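Local coordinates for restriction endonuclease EcoP15I, modification subunit (Escherichia coli, PDB 4ZCF) that methylates the second adenine of the DNA site 5'-CAGCAG-3' at N6 as a homodimer, and joins the Res subunit to restrict DNA, at a contact of chain A with DNA and the interface of chains B and A. Sequence-based numbering; all coordinates share one arbitrary frame. Chains: chain A/B, Restriction endonuclease EcoP15I, modification subunit.

Contact 1: a contact of chain A with DNA. Residues chain A 123-124, 126, 416, 418. With nucleotides of chain C.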
loop_
_atom_site.group_PDB
_atom_site.type_symbol
_atom_site.label_atom_id
_atom_site.label_comp_id
_atom_site.label_asym_id
_atom_site.label_seq_id
_atom_site.Cartn_x
_atom_site.Cartn_y
_atom_site.Cartn_z
ATOM N N ASP A 123 -11.144 26.642 3.107
ATOM C CA ASP A 123 -9.813 26.056 2.993
ATOM C C ASP A 123 -9.512 25.481 4.396
ATOM O O ASP A 123 -8.813 26.111 5.201
ATOM C CB ASP A 123 -8.817 27.152 2.573
ATOM C CG ASP A 123 -7.393 26.723 2.336
ATOM O OD1 ASP A 123 -7.167 25.521 2.075
ATOM O OD2 ASP A 123 -6.505 27.597 2.351
ATOM N N PRO A 124 -10.108 24.331 4.772
ATOM C CA PRO A 124 -9.865 23.817 6.125
ATOM C C PRO A 124 -8.454 23.212 6.251
ATOM O O PRO A 124 -7.790 23.028 5.213
ATOM C CB PRO A 124 -10.990 22.788 6.301
ATOM C CG PRO A 124 -11.231 22.275 4.945
ATOM C CD PRO A 124 -10.949 23.394 3.992
ATOM N N TYR A 126 -5.582 20.752 5.924
ATOM C CA TYR A 126 -5.469 19.550 5.074
ATOM C C TYR A 126 -5.042 18.309 5.874
ATOM O O TYR A 126 -5.268 17.175 5.437
ATOM C CB TYR A 126 -4.458 19.802 3.945
ATOM C CG TYR A 126 -4.904 20.693 2.796
ATOM C CD1 TYR A 126 -6.165 21.284 2.786
ATOM C CD2 TYR A 126 -4.065 20.931 1.706
ATOM C CE1 TYR A 126 -6.562 22.119 1.741
ATOM C CE2 TYR A 126 -4.473 21.726 0.634
ATOM C CZ TYR A 126 -5.723 22.309 0.657
ATOM O OH TYR A 126 -6.113 23.110 -0.377
ATOM N N ASN A 416 1.205 29.187 2.937
ATOM C CA ASN A 416 0.266 28.582 1.964
ATOM C C ASN A 416 -1.147 29.217 1.817
ATOM O O ASN A 416 -2.141 28.675 2.337
ATOM C CB ASN A 416 0.176 27.039 2.131
ATOM C CG ASN A 416 0.679 26.424 3.438
ATOM O OD1 ASN A 416 -0.038 26.340 4.454
ATOM N ND2 ASN A 416 1.906 25.907 3.406
ATOM N N LYS A 418 -4.396 30.776 -0.630
ATOM C CA LYS A 418 -5.149 30.543 -1.853
ATOM C C LYS A 418 -5.207 31.836 -2.679
ATOM O O LYS A 418 -5.240 32.926 -2.112
ATOM C CB LYS A 418 -6.575 30.101 -1.505
ATOM C CG LYS A 418 -6.670 28.788 -0.726
ATOM C CD LYS A 418 -6.853 27.568 -1.662
ATOM C CE LYS A 418 -5.804 26.503 -1.507
ATOM N NZ LYS A 418 -5.660 26.028 -0.120
ATOM P P DA C 8 2.410 23.349 -3.329
ATOM O OP1 DA C 8 2.102 21.894 -3.387
ATOM O OP2 DA C 8 1.456 24.274 -3.989
ATOM O "O5'" DA C 8 2.581 23.816 -1.805
ATOM C "C5'" DA C 8 1.448 24.224 -1.078
ATOM C "C4'" DA C 8 1.567 23.690 0.324
ATOM O "O4'" DA C 8 0.524 24.319 1.088
ATOM C "C3'" DA C 8 1.326 22.197 0.479
ATOM O "O3'" DA C 8 2.361 21.649 1.299
ATOM C "C2'" DA C 8 -0.070 22.062 1.099
ATOM C "C1'" DA C 8 -0.147 23.373 1.870
ATOM N N9 DA C 8 -1.490 23.859 2.168
ATOM C C8 DA C 8 -2.302 24.602 1.371
ATOM N N7 DA C 8 -3.480 24.810 1.882
ATOM C C5 DA C 8 -3.431 24.158 3.103
ATOM C C6 DA C 8 -4.371 24.007 4.145
ATOM N N6 DA C 8 -5.586 24.566 4.081
ATOM N N1 DA C 8 -4.019 23.295 5.254
ATOM C C2 DA C 8 -2.794 22.753 5.307
ATOM N N3 DA C 8 -1.827 22.834 4.381
ATOM C C4 DA C 8 -2.208 23.580 3.312
#

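Contact 2: the interface of chains B and A. Residues chain B 53-54; chain A 59, 61, 156, 159-160.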
loop_
_atom_site.group_PDB
_atom_site.type_symbol
_atom_site.label_atom_id
_atom_site.label_comp_id
_atom_site.label_asym_id
_atom_site.label_seq_id
_atom_site.Cartn_x
_atom_site.Cartn_y
_atom_site.Cartn_z
ATOM N N LYS B 53 -18.346 -0.668 20.371
ATOM C CA LYS B 53 -17.229 0.249 20.633
ATOM C C LYS B 53 -16.814 1.015 19.366
ATOM O O LYS B 53 -16.551 0.408 18.340
ATOM C CB LYS B 53 -16.041 -0.497 21.241
ATOM N N GLU B 54 -16.820 2.352 19.442
ATOM C CA GLU B 54 -16.468 3.295 18.382
ATOM C C GLU B 54 -14.979 3.192 17.999
ATOM O O GLU B 54 -14.108 3.291 18.872
ATOM C CB GLU B 54 -16.742 4.696 18.903
ATOM C CG GLU B 54 -17.498 5.597 17.962
ATOM C CD GLU B 54 -17.924 6.858 18.676
ATOM O OE1 GLU B 54 -17.062 7.500 19.324
ATOM O OE2 GLU B 54 -19.137 7.168 18.637
ATOM N N ASN A 59 -17.024 4.814 10.434
ATOM C CA ASN A 59 -17.077 5.084 11.836
ATOM C C ASN A 59 -15.686 5.618 12.175
ATOM O O ASN A 59 -14.697 5.278 11.497
ATOM C CB ASN A 59 -17.392 3.798 12.610
ATOM C CG ASN A 59 -17.707 4.001 14.074
ATOM O OD1 ASN A 59 -18.075 5.094 14.540
ATOM N ND2 ASN A 59 -17.562 2.934 14.832
ATOM N N LEU A 61 -13.381 7.413 15.847
ATOM C CA LEU A 61 -13.317 7.687 17.276
ATOM C C LEU A 61 -13.602 9.187 17.537
ATOM O O LEU A 61 -12.840 10.065 17.114
ATOM C CB LEU A 61 -11.958 7.255 17.807
ATOM C CG LEU A 61 -11.782 7.200 19.316
ATOM C CD1 LEU A 61 -12.789 6.284 19.967
ATOM C CD2 LEU A 61 -10.344 6.831 19.662
ATOM N N GLU A 156 -15.956 3.750 27.593
ATOM C CA GLU A 156 -15.976 4.291 26.224
ATOM C C GLU A 156 -15.842 5.821 26.299
ATOM O O GLU A 156 -15.063 6.408 25.540
ATOM C CB GLU A 156 -17.266 3.879 25.473
ATOM C CG GLU A 156 -17.407 4.471 24.072
ATOM C CD GLU A 156 -17.099 3.574 22.888
ATOM O OE1 GLU A 156 -16.058 2.878 22.917
ATOM O OE2 GLU A 156 -17.879 3.602 21.907
ATOM N N ARG A 159 -12.217 6.732 27.237
ATOM C CA ARG A 159 -11.392 6.516 26.047
ATOM C C ARG A 159 -11.421 7.740 25.107
ATOM O O ARG A 159 -10.363 8.160 24.611
ATOM C CB ARG A 159 -11.830 5.224 25.314
ATOM C CG ARG A 159 -11.310 5.105 23.872
ATOM C CD ARG A 159 -11.154 3.672 23.429
ATOM N NE ARG A 159 -12.401 3.097 22.923
ATOM C CZ ARG A 159 -12.632 2.809 21.645
ATOM N NH1 ARG A 159 -11.705 3.045 20.723
ATOM N NH2 ARG A 159 -13.790 2.277 21.281
ATOM N N ILE A 160 -12.641 8.305 24.892
ATOM C CA ILE A 160 -12.890 9.464 24.030
ATOM C C ILE A 160 -12.267 10.760 24.541
ATOM O O ILE A 160 -11.702 11.511 23.739
ATOM C CB ILE A 160 -14.377 9.561 23.568
ATOM C CG1 ILE A 160 -14.665 8.489 22.497
ATOM C CG2 ILE A 160 -14.759 10.955 23.035
ATOM C CD1 ILE A 160 -16.037 7.860 22.586
#

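Contact 1: a contact of chain A with DNA
A:Tyr126 lies flat beneath the unpaired adenine DA8 of chain C, its ring parallel to the base to within 3° and its centre under C5. Ring carbon CD1 of A:Tyr126 comes within 3.5 Å of C6 of DA8. With CG beside its own backbone N (chi1 -75°), the ring of A:Tyr126 stays near its amide, and both reach the same base: the amide N of A:Tyr126 hydrogen-bonds N1 of DA8 at 3.1 Å. This residue closes the DPPY motif of the N4/N6 DNA methyltransferases, whose first residue, A:Asp123, and first proline, A:Pro124, take the exocyclic amine. N6 of DA8 donates to the carboxylate OD1 of A:Asp123 at 2.7 Å and, from its Watson-Crick side, to the carbonyl O of A:Pro124 at 2.9 Å. Neither acceptor is met in its own plane; the amine stands 61° out of the carboxylate plane and above that of the carbonyl. Over the sugar end of the base comes A:Asn416, its amide carbon CG 3.5 Å from C1' of DA8, a van der Waals contact; ND2 lies near O4' but does not aim a hydrogen at it.

A:Lys418 backs this shell, linking the carboxylate of A:Asp123 to the phenol of A:Tyr126, and reaches the base weakly itself, at N7 of DA8. Kinks along its aliphatic chain bring NZ to OD1 of A:Asp123 at 2.7 Å, a salt bridge on the carboxylate face opposite the one used by N6. The same ammonium donates to the phenol OH of A:Tyr126 at 3.0 Å, which probably helps hold the stacking ring in place. The amide at N1 and the two acceptors at N6 probably suit adenine over guanine; the weak N7 contact adds little. This is the catalytic pocket of the Mod subunit, where the flipped target adenine is held with N6 positioned for methyl transfer from S-adenosylmethionine.

Contact 2: the interface of chains B and A
The guanidinium of A:Arg159 has the methyl CD1 of A:Leu61 against one face, 3.5 Å off the plane and displaced from the middle, while the carbonyl carbon of B:Lys53 meets its border, level with the plane. This is a patch of the Mod homodimer of an N4/N6 DNA methyltransferase, where helix 154-165 of chain A receives a loop of chain B. From the guanidinium, NH2 donates to the backbone O of B:Glu54 at 2.6 Å, with the acceptor 32° out of the guanidinium plane. That nitrogen also forms a salt bridge to OE1 of A:Glu156 at 2.9 Å, joining two side chains one helical turn apart.

A:Glu156 uses its second oxygen on the partner. OE2 accepts the backbone N-H of B:Glu54 at 3.0 Å through its syn lone pair, in an almost straight bond (172° at H). The bend at chi2 (102°) turns the carboxylate toward the loop. Acid and base together engage the backbone N and O of B:Glu54, and this part of the recognition probably rests on main chain.

The side chain of B:Glu54 stretches out past CG and lies roughly perpendicular to A:Asn59 and A:Ile160. Its CG touches OD1 of A:Asn59 at 3.5 Å, and its carboxylate OE1 rests against the methyl CD1 of A:Ile160 at 3.4 Å. B:Glu54 OE1 lies 4.7 Å from A:Glu156 OE2, and the salt bridge of A:Arg159 to A:Glu156 may ease that repulsion.

About 29 Å separates the C-alpha centres of contact 1 and contact 2, and they share no residue or secondary-structure element. Chain A supplies protein groups to both. Its sequence links them: strand 119-122 leads into the catalytic motif of contact 1, and helix 154-165 of contact 2 follows some thirty residues later. One holds the flipped base; the other is one patch against the second Mod subunit. Because one subunit modifies the adenine while its partner makes most of the sequence-specific DNA contacts, dimer contacts such as contact 2 probably help keep recognition and catalysis in register; the structure alone does not show such coupling.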